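PDB 5WA4: pyridine synthase TbtD, which probably catalyses the formal [4+2] aza-cycloaddition that builds the central pyridine of the thiopeptide thiomuracin, acting on a leader-bearing precursor peptide. Local coordinates for residues A39-A44 with V60-E65; A168-V173 with T224-A229. One frame throughout, in Å; residues are numbered along the deposited sequence.

Interaction 1: A39-A44 with V60-E65; sequences AQAPMA and VSTTRE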
loop_
_atom_site.group_PDB
_atom_site.type_symbol
_atom_site.label_atom_id
_atom_site.label_comp_id
_atom_site.label_asym_id
_atom_site.label_seq_id
_atom_site.Cartn_x
_atom_site.Cartn_y
_atom_site.Cartn_z
ATOM N N ALA E 39 -38.137 -39.365 -14.126
ATOM C CA ALA E 39 -38.844 -40.058 -13.056
ATOM C C ALA E 39 -37.818 -40.684 -12.111
ATOM O O ALA E 39 -38.031 -40.762 -10.897
ATOM C CB ALA E 39 -39.775 -41.118 -13.617
ATOM N N GLN E 40 -36.692 -41.102 -12.684
ATOM C CA GLN E 40 -35.682 -41.868 -11.968
ATOM C C GLN E 40 -34.596 -40.971 -11.361
ATOM O O GLN E 40 -34.095 -41.234 -10.254
ATOM C CB GLN E 40 -35.048 -42.898 -12.907
ATOM C CG GLN E 40 -36.035 -43.875 -13.557
ATOM C CD GLN E 40 -36.872 -43.242 -14.683
ATOM O OE1 GLN E 40 -36.393 -42.375 -15.425
ATOM N NE2 GLN E 40 -38.125 -43.682 -14.814
ATOM N N ALA E 41 -34.225 -39.920 -12.092
ATOM C CA ALA E 41 -33.197 -38.987 -11.637
ATOM C C ALA E 41 -33.613 -37.544 -11.867
ATOM O O ALA E 41 -33.125 -36.897 -12.791
ATOM C CB ALA E 41 -31.905 -39.262 -12.337
ATOM N N PRO E 42 -34.517 -37.028 -11.026
ATOM C CA PRO E 42 -35.016 -35.650 -11.183
ATOM C C PRO E 42 -33.948 -34.593 -10.918
ATOM O O PRO E 42 -34.149 -33.402 -11.196
ATOM C CB PRO E 42 -36.139 -35.559 -10.140
ATOM C CG PRO E 42 -35.762 -36.596 -9.089
ATOM C CD PRO E 42 -35.133 -37.721 -9.878
ATOM N N MET E 43 -32.816 -35.042 -10.394
ATOM C CA MET E 43 -31.793 -34.142 -9.910
ATOM C C MET E 43 -30.659 -33.975 -10.921
ATOM O O MET E 43 -29.648 -34.696 -10.894
ATOM C CB MET E 43 -31.254 -34.650 -8.579
ATOM C CG MET E 43 -30.683 -33.564 -7.688
ATOM S SD MET E 43 -31.949 -32.442 -7.097
ATOM C CE MET E 43 -30.933 -31.268 -6.204
ATOM N N ALA E 44 -30.824 -33.014 -11.815
ATOM C CA ALA E 44 -29.814 -32.784 -12.827
ATOM C C ALA E 44 -29.632 -31.297 -13.134
ATOM O O ALA E 44 -30.519 -30.469 -12.864
ATOM C CB ALA E 44 -30.168 -33.543 -14.081
ATOM N N VAL E 60 -25.520 -35.218 -13.069
ATOM C CA VAL E 60 -26.723 -35.923 -12.611
ATOM C C VAL E 60 -26.438 -36.703 -11.320
ATOM O O VAL E 60 -25.361 -37.289 -11.155
ATOM C CB VAL E 60 -27.268 -36.887 -13.676
ATOM C CG1 VAL E 60 -28.678 -37.335 -13.310
ATOM C CG2 VAL E 60 -27.281 -36.221 -15.035
ATOM N N SER E 61 -27.381 -36.700 -10.381
ATOM C CA SER E 61 -27.124 -37.421 -9.133
ATOM C C SER E 61 -28.053 -38.605 -8.929
ATOM O O SER E 61 -29.237 -38.442 -8.624
ATOM C CB SER E 61 -27.208 -36.482 -7.923
ATOM O OG SER E 61 -28.466 -35.864 -7.823
ATOM N N THR E 62 -27.486 -39.792 -9.121
ATOM C CA THR E 62 -28.114 -41.062 -8.768
ATOM C C THR E 62 -27.035 -42.066 -8.401
ATOM O O THR E 62 -25.881 -41.698 -8.217
ATOM C CB THR E 62 -28.982 -41.642 -9.914
ATOM O OG1 THR E 62 -28.448 -41.229 -11.179
ATOM C CG2 THR E 62 -30.443 -41.220 -9.781
ATOM N N THR E 63 -27.424 -43.333 -8.300
ATOM C CA THR E 63 -26.492 -44.432 -8.045
ATOM C C THR E 63 -25.800 -44.885 -9.315
ATOM O O THR E 63 -26.134 -44.419 -10.400
ATOM C CB THR E 63 -27.209 -45.634 -7.453
ATOM O OG1 THR E 63 -28.384 -45.902 -8.231
ATOM C CG2 THR E 63 -27.603 -45.346 -6.011
ATOM N N ARG E 64 -24.855 -45.813 -9.191
ATOM C CA ARG E 64 -24.177 -46.320 -10.380
ATOM C C ARG E 64 -25.137 -47.243 -11.129
ATOM O O ARG E 64 -25.037 -47.415 -12.342
ATOM C CB ARG E 64 -22.869 -47.045 -10.015
ATOM C CG ARG E 64 -22.384 -48.065 -11.049
ATOM C CD ARG E 64 -21.064 -48.695 -10.643
ATOM N NE ARG E 64 -21.243 -50.091 -10.240
ATOM C CZ ARG E 64 -20.261 -50.905 -9.851
ATOM N NH1 ARG E 64 -19.005 -50.473 -9.795
ATOM N NH2 ARG E 64 -20.540 -52.157 -9.507
ATOM N N GLU E 65 -26.094 -47.818 -10.408
ATOM C CA GLU E 65 -26.994 -48.788 -11.023
ATOM C C GLU E 65 -28.143 -48.122 -11.764
ATOM O O GLU E 65 -28.732 -48.719 -12.664
ATOM C CB GLU E 65 -27.532 -49.772 -9.981
ATOM C CG GLU E 65 -26.482 -50.296 -9.000
ATOM C CD GLU E 65 -26.404 -51.816 -8.998
ATOM O OE1 GLU E 65 -26.297 -52.417 -10.092
ATOM O OE2 GLU E 65 -26.457 -52.414 -7.904
#
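The open end of a beta hairpin, where the strand pair 44-49 and 55-62 begins and finishes, is the setting of this contact. Ala44 and Val60 form an antiparallel non-hydrogen-bonded pair, their CA atoms 4.4 Å apart. One residue outward, the amide N of Ser61 donates to the carbonyl O of Met43 over 3.1 Å. The bond is well directed: the N-H points at the oxygen with an angle of 162°, and the nitrogen lies nearly along the C=O axis. The Ser61 hydroxyl adds a second, weak and long bond to the same oxygen. With OG between the backbone N and the carbonyl carbon (chi1 59°), the hydroxyl lies beside that oxygen and alongside CB and CG of Met43. Val60 lies near the end of strand 55-62, an inner strand of a four-stranded antiparallel sheet in the order 44-49, 55-62, 9-16, 123-128; on its other flank Val60 shares backbone bonds with Trp11 of strand 9-16. Strand 44-49 is an outermost strand of the sheet within this chain, and the loop leading into it folds across the strand end. There the small methyl of Ala41 fits against two branched side chains, its CB lying 3.5 Å from Thr62 CG2 and 3.9 Å from Val60 CG1. Val60 turns CG1 anti to the backbone N (chi1 -166°), while its other methyl, CG2, meets Ala44 CB at 4.1 Å. Beta-branched valine suits the extended backbone, and alanine suits the close approach of the loop.

Interaction 2: A168-V173 with T224-A229; sequences AFDLVV and TERLIA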
loop_
_atom_site.group_PDB
_atom_site.type_symbol
_atom_site.label_atom_id
_atom_site.label_comp_id
_atom_site.label_asym_id
_atom_site.label_seq_id
_atom_site.Cartn_x
_atom_site.Cartn_y
_atom_site.Cartn_z
ATOM N N ALA E 168 -32.299 -10.803 -18.930
ATOM C CA ALA E 168 -31.383 -10.463 -17.855
ATOM C C ALA E 168 -31.812 -9.195 -17.132
ATOM O O ALA E 168 -31.706 -9.114 -15.910
ATOM C CB ALA E 168 -29.996 -10.313 -18.366
ATOM N N PHE E 169 -32.310 -8.205 -17.860
ATOM C CA PHE E 169 -32.736 -6.986 -17.187
ATOM C C PHE E 169 -33.840 -7.321 -16.184
ATOM O O PHE E 169 -33.752 -6.942 -15.015
ATOM C CB PHE E 169 -33.211 -5.941 -18.193
ATOM C CG PHE E 169 -33.653 -4.635 -17.567
ATOM C CD1 PHE E 169 -34.981 -4.431 -17.215
ATOM C CD2 PHE E 169 -32.746 -3.616 -17.338
ATOM C CE1 PHE E 169 -35.389 -3.228 -16.643
ATOM C CE2 PHE E 169 -33.157 -2.404 -16.773
ATOM C CZ PHE E 169 -34.478 -2.212 -16.432
ATOM N N ASP E 170 -34.855 -8.058 -16.642
ATOM C CA ASP E 170 -35.986 -8.432 -15.795
ATOM C C ASP E 170 -35.513 -9.200 -14.536
ATOM O O ASP E 170 -35.807 -8.786 -13.411
ATOM C CB ASP E 170 -37.012 -9.282 -16.571
ATOM C CG ASP E 170 -37.722 -8.518 -17.712
ATOM O OD1 ASP E 170 -37.775 -7.273 -17.699
ATOM O OD2 ASP E 170 -38.268 -9.191 -18.621
ATOM N N LEU E 171 -34.770 -10.294 -14.727
ATOM C CA LEU E 171 -34.308 -11.111 -13.604
ATOM C C LEU E 171 -33.496 -10.309 -12.602
ATOM O O LEU E 171 -33.780 -10.324 -11.402
ATOM C CB LEU E 171 -33.482 -12.295 -14.095
ATOM C CG LEU E 171 -34.297 -13.270 -14.938
ATOM C CD1 LEU E 171 -33.487 -14.515 -15.319
ATOM C CD2 LEU E 171 -35.600 -13.618 -14.229
ATOM N N VAL E 172 -32.489 -9.602 -13.092
ATOM C CA VAL E 172 -31.632 -8.797 -12.223
ATOM C C VAL E 172 -32.440 -7.792 -11.397
ATOM O O VAL E 172 -32.279 -7.709 -10.194
ATOM C CB VAL E 172 -30.546 -8.074 -13.059
ATOM C CG1 VAL E 172 -30.177 -6.735 -12.471
ATOM C CG2 VAL E 172 -29.332 -8.964 -13.213
ATOM N N VAL E 173 -33.318 -7.040 -12.045
ATOM C CA VAL E 173 -34.159 -6.070 -11.345
ATOM C C VAL E 173 -35.080 -6.742 -10.311
ATOM O O VAL E 173 -35.270 -6.220 -9.217
ATOM C CB VAL E 173 -35.038 -5.262 -12.346
ATOM C CG1 VAL E 173 -35.986 -4.321 -11.612
ATOM C CG2 VAL E 173 -34.180 -4.475 -13.309
ATOM N N THR E 224 -37.459 3.016 -17.752
ATOM C CA THR E 224 -38.090 3.344 -16.485
ATOM C C THR E 224 -39.420 2.643 -16.334
ATOM O O THR E 224 -39.769 2.184 -15.244
ATOM C CB THR E 224 -38.338 4.840 -16.335
ATOM O OG1 THR E 224 -38.956 5.334 -17.531
ATOM C CG2 THR E 224 -37.048 5.578 -16.066
ATOM N N GLU E 225 -40.172 2.561 -17.424
ATOM C CA GLU E 225 -41.513 2.011 -17.310
ATOM C C GLU E 225 -41.520 0.474 -17.377
ATOM O O GLU E 225 -42.471 -0.161 -16.893
ATOM C CB GLU E 225 -42.440 2.648 -18.354
ATOM C CG GLU E 225 -42.927 4.034 -17.888
ATOM C CD GLU E 225 -43.577 4.858 -18.983
ATOM O OE1 GLU E 225 -43.449 4.484 -20.170
ATOM O OE2 GLU E 225 -44.208 5.889 -18.661
ATOM N N ARG E 226 -40.452 -0.132 -17.896
ATOM C CA ARG E 226 -40.301 -1.575 -17.718
ATOM C C ARG E 226 -39.814 -1.929 -16.292
ATOM O O ARG E 226 -40.158 -2.980 -15.755
ATOM C CB ARG E 226 -39.353 -2.163 -18.745
ATOM C CG ARG E 226 -39.509 -3.648 -18.822
ATOM C CD ARG E 226 -38.489 -4.294 -19.694
ATOM N NE ARG E 226 -38.747 -5.728 -19.765
ATOM C CZ ARG E 226 -39.667 -6.283 -20.549
ATOM N NH1 ARG E 226 -40.423 -5.508 -21.308
ATOM N NH2 ARG E 226 -39.833 -7.603 -20.579
ATOM N N LEU E 227 -39.032 -1.047 -15.678
ATOM C CA LEU E 227 -38.538 -1.295 -14.336
ATOM C C LEU E 227 -39.679 -1.167 -13.317
ATOM O O LEU E 227 -39.820 -2.002 -12.431
ATOM C CB LEU E 227 -37.381 -0.349 -13.999
ATOM C CG LEU E 227 -36.856 -0.337 -12.560
ATOM C CD1 LEU E 227 -35.352 -0.244 -12.588
ATOM C CD2 LEU E 227 -37.418 0.818 -11.761
ATOM N N ILE E 228 -40.496 -0.130 -13.462
ATOM C CA ILE E 228 -41.761 -0.036 -12.731
ATOM C C ILE E 228 -42.630 -1.294 -12.920
ATOM O O ILE E 228 -43.266 -1.769 -11.982
ATOM C CB ILE E 228 -42.571 1.196 -13.172
ATOM C CG1 ILE E 228 -41.796 2.475 -12.868
ATOM C CG2 ILE E 228 -43.902 1.239 -12.454
ATOM C CD1 ILE E 228 -42.531 3.730 -13.247
ATOM N N ALA E 229 -42.639 -1.841 -14.130
ATOM C CA ALA E 229 -43.453 -3.013 -14.422
ATOM C C ALA E 229 -42.836 -4.327 -13.899
ATOM O O ALA E 229 -43.570 -5.239 -13.495
ATOM C CB ALA E 229 -43.713 -3.104 -15.928
#
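Asp170 and Arg226 join helices 164-178 and 220-235 through a two-pronged salt bridge. The arginine approaches side-on: NE donates to Asp170 OD1 at 2.8 Å, and Arg226 NH2 donates to Asp170 OD2 at 3.0 Å. Both carboxylate oxygens use their syn lone pairs, and the two planar groups are only 17° apart, so charge and hydrogen bonding work together. The second bond is the straighter, at 170°. Arg226 spans the gap because CG stands anti to its backbone N and the chain stays extended as far as NE; the shorter aspartate, itself buried, meets it at about a right angle. Two bonds to two oxygens should restrict rotation of both groups and offset the cost of burying the acid, probably keeping it ionised.

Beside this bridge the packing is apolar. Arg226 CD lies 4.3 Å from Phe169 CD1, while Leu227 CB meets the edge of the same ring at CZ, 4.2 Å away. Val173 sends CG1 to Leu227 CG at 4.2 Å and sets CG2 above one face of the Phe169 ring, toward its rim, one turn earlier on its own helix. Phenylalanine bridges a wide gap here, since the local axes of 168-173 and 224-229 approach to 10.3 Å. Phe169 and Arg226 also pack on apolar side chains of the bound leader peptide fragment, placing these two segments, crossed obliquely at -50°, at the leader-binding surface of the mainly helical part of this Lant_dehydr_C-family protein.

Interactions 1 and 2 lie on opposite sides of the chain's centre, their own centres 36 Å apart and their nearest atoms about 16 Å apart, so they do not touch. They follow one another in sequence: the hairpin contact of 39-44 with 60-65 closes before helix 164-178 begins. Interaction 1 belongs to the small antiparallel sheet, whereas interaction 2 joins two helices of the larger helical part. Of the pair, interaction 2 is the one that meets the bound leader peptide fragment. Helix 135-159, whose Asp142 and Ala145 touch Met43, is followed in the chain by helix 164-178 of interaction 2.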